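Local coordinates for protein saframycin Mx1 synthetase B (Legionella pneumophila subsp. pneumophila, PDB 3KXW) that belongs to the AMP-binding (ANL) superfamily as a fatty acid AMP ligase, here holding 5'-o-[(s)-(dodecanoyloxy)(hydroxy)phosphoryl]adenosine in its ligand pocket, at residues L482-L486 and L521-I525. Numbering follows the deposited sequence.
Sequences LHHVL and LFNEI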
loop_
_atom_site.group_PDB
_atom_site.type_symbol
_atom_site.label_atom_id
_atom_site.label_comp_id
_atom_site.label_asym_id
_atom_site.label_seq_id
_atom_site.Cartn_x
_atom_site.Cartn_y
_atom_site.Cartn_z
ATOM N N LEU A 482 -5.153 20.081 -15.330
ATOM C CA LEU A 482 -6.601 19.924 -15.293
ATOM C C LEU A 482 -7.300 21.247 -14.995
ATOM O O LEU A 482 -8.423 21.448 -15.403
ATOM C CB LEU A 482 -7.007 18.891 -14.240
ATOM C CG LEU A 482 -6.821 17.411 -14.583
ATOM C CD1 LEU A 482 -5.439 17.118 -15.141
ATOM C CD2 LEU A 482 -7.125 16.542 -13.366
ATOM N N HIS A 483 -6.655 22.148 -14.267
ATOM C CA HIS A 483 -7.348 23.374 -13.881
ATOM C C HIS A 483 -7.812 24.182 -15.094
ATOM O O HIS A 483 -8.729 25.000 -14.981
ATOM C CB HIS A 483 -6.503 24.232 -12.930
ATOM C CG HIS A 483 -5.545 25.141 -13.635
ATOM N ND1 HIS A 483 -4.295 24.733 -14.046
ATOM C CD2 HIS A 483 -5.662 26.438 -14.014
ATOM C CE1 HIS A 483 -3.678 25.737 -14.643
ATOM N NE2 HIS A 483 -4.489 26.780 -14.646
ATOM N N HIS A 484 -7.195 23.948 -16.253
ATOM C CA HIS A 484 -7.592 24.675 -17.459
ATOM C C HIS A 484 -9.037 24.435 -17.950
ATOM O O HIS A 484 -9.548 25.219 -18.738
ATOM C CB HIS A 484 -6.587 24.436 -18.593
ATOM C CG HIS A 484 -5.254 25.081 -18.361
ATOM N ND1 HIS A 484 -5.078 26.448 -18.374
ATOM C CD2 HIS A 484 -4.033 24.547 -18.127
ATOM C CE1 HIS A 484 -3.805 26.729 -18.148
ATOM N NE2 HIS A 484 -3.150 25.594 -17.991
ATOM N N VAL A 485 -9.692 23.368 -17.483
ATOM C CA VAL A 485 -11.068 23.101 -17.885
ATOM C C VAL A 485 -12.009 23.272 -16.688
ATOM O O VAL A 485 -13.199 23.014 -16.792
ATOM C CB VAL A 485 -11.258 21.681 -18.508
ATOM C CG1 VAL A 485 -10.279 21.456 -19.649
ATOM C CG2 VAL A 485 -11.107 20.560 -17.434
ATOM N N LEU A 486 -11.462 23.717 -15.561
ATOM C CA LEU A 486 -12.246 23.825 -14.333
ATOM C C LEU A 486 -12.346 25.247 -13.817
ATOM O O LEU A 486 -11.593 26.138 -14.234
ATOM C CB LEU A 486 -11.600 23.002 -13.212
ATOM C CG LEU A 486 -11.265 21.545 -13.494
ATOM C CD1 LEU A 486 -10.559 20.918 -12.257
ATOM C CD2 LEU A 486 -12.516 20.802 -13.888
ATOM N N LEU A 521 -11.866 13.243 -17.767
ATOM C CA LEU A 521 -11.641 14.144 -16.634
ATOM C C LEU A 521 -11.674 13.394 -15.300
ATOM O O LEU A 521 -10.790 13.589 -14.469
ATOM C CB LEU A 521 -12.669 15.281 -16.618
ATOM C CG LEU A 521 -12.632 16.219 -15.406
ATOM C CD1 LEU A 521 -11.214 16.797 -15.187
ATOM C CD2 LEU A 521 -13.648 17.335 -15.585
ATOM N N PHE A 522 -12.695 12.557 -15.111
ATOM C CA PHE A 522 -12.829 11.736 -13.898
ATOM C C PHE A 522 -11.583 10.875 -13.687
ATOM O O PHE A 522 -11.057 10.788 -12.583
ATOM C CB PHE A 522 -14.054 10.806 -13.957
ATOM C CG PHE A 522 -15.379 11.521 -13.929
ATOM C CD1 PHE A 522 -15.602 12.574 -13.055
ATOM C CD2 PHE A 522 -16.410 11.115 -14.773
ATOM C CE1 PHE A 522 -16.829 13.228 -13.048
ATOM C CE2 PHE A 522 -17.633 11.756 -14.774
ATOM C CZ PHE A 522 -17.841 12.818 -13.925
ATOM N N ASN A 523 -11.125 10.229 -14.751
ATOM C CA ASN A 523 -9.909 9.420 -14.671
ATOM C C ASN A 523 -8.654 10.228 -14.339
ATOM O O ASN A 523 -7.807 9.778 -13.571
ATOM C CB ASN A 523 -9.730 8.593 -15.950
ATOM C CG ASN A 523 -10.887 7.639 -16.182
ATOM O OD1 ASN A 523 -11.512 7.182 -15.233
ATOM N ND2 ASN A 523 -11.184 7.342 -17.447
ATOM N N GLU A 524 -8.548 11.430 -14.903
ATOM C CA GLU A 524 -7.402 12.299 -14.641
ATOM C C GLU A 524 -7.404 12.746 -13.201
ATOM O O GLU A 524 -6.353 12.844 -12.561
ATOM C CB GLU A 524 -7.429 13.529 -15.562
ATOM C CG GLU A 524 -7.006 13.200 -16.977
ATOM C CD GLU A 524 -7.396 14.265 -17.991
ATOM O OE1 GLU A 524 -8.220 15.152 -17.663
ATOM O OE2 GLU A 524 -6.894 14.197 -19.135
ATOM N N ILE A 525 -8.592 13.032 -12.683
ATOM C CA ILE A 525 -8.685 13.428 -11.300
ATOM C C ILE A 525 -8.259 12.263 -10.401
ATOM O O ILE A 525 -7.436 12.430 -9.508
ATOM C CB ILE A 525 -10.089 13.897 -10.952
ATOM C CG1 ILE A 525 -10.354 15.233 -11.659
ATOM C CG2 ILE A 525 -10.204 14.057 -9.447
ATOM C CD1 ILE A 525 -11.853 15.664 -11.658
#
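Start with Leu-482, which loses more surface here than any other residue. Its chi1 of -77° (m) and chi2 of 49° (p) are an unusual pair for leucine, carrying CD2 to helix 515-533, 3.7 Å from Glu-524 CB and 3.9 Å from Ile-525 CG1. Glu-524 makes its closest approach through CB, while its carboxylate curls back beside the leucine, OE1 4.1 Å from Leu-482 CG; no hydrogen bond crosses. Leu-521 starts with its CA-to-CB bond sideways, but the t, p rotamer swings its methyls over: CD2 sits 4.0 Å from Leu-486 CD2, while CD1 lies more loosely, 4.4 Å from Val-485 CG2. The setting is the smaller C-terminal domain of the ANL fold, where a 3-10 turn running through 482-485 leads from helix 469-479 into edge strand 486-496, and helix 515-533 packs on the same sheet. Leu-486, in the m, t rotamer, touches Cys-506 and Val-508 on strand 499-508, and Leu-521 rests on Leu-542 of strand 539-544. The turn is held by backbone hydrogen bonds from Val-485 N to Leu-482 O and from Leu-486 N to His-483 O, each 3.1 Å. Phe-522 has its CA-to-CB bond directed away, and its ring stacks with Trp-576.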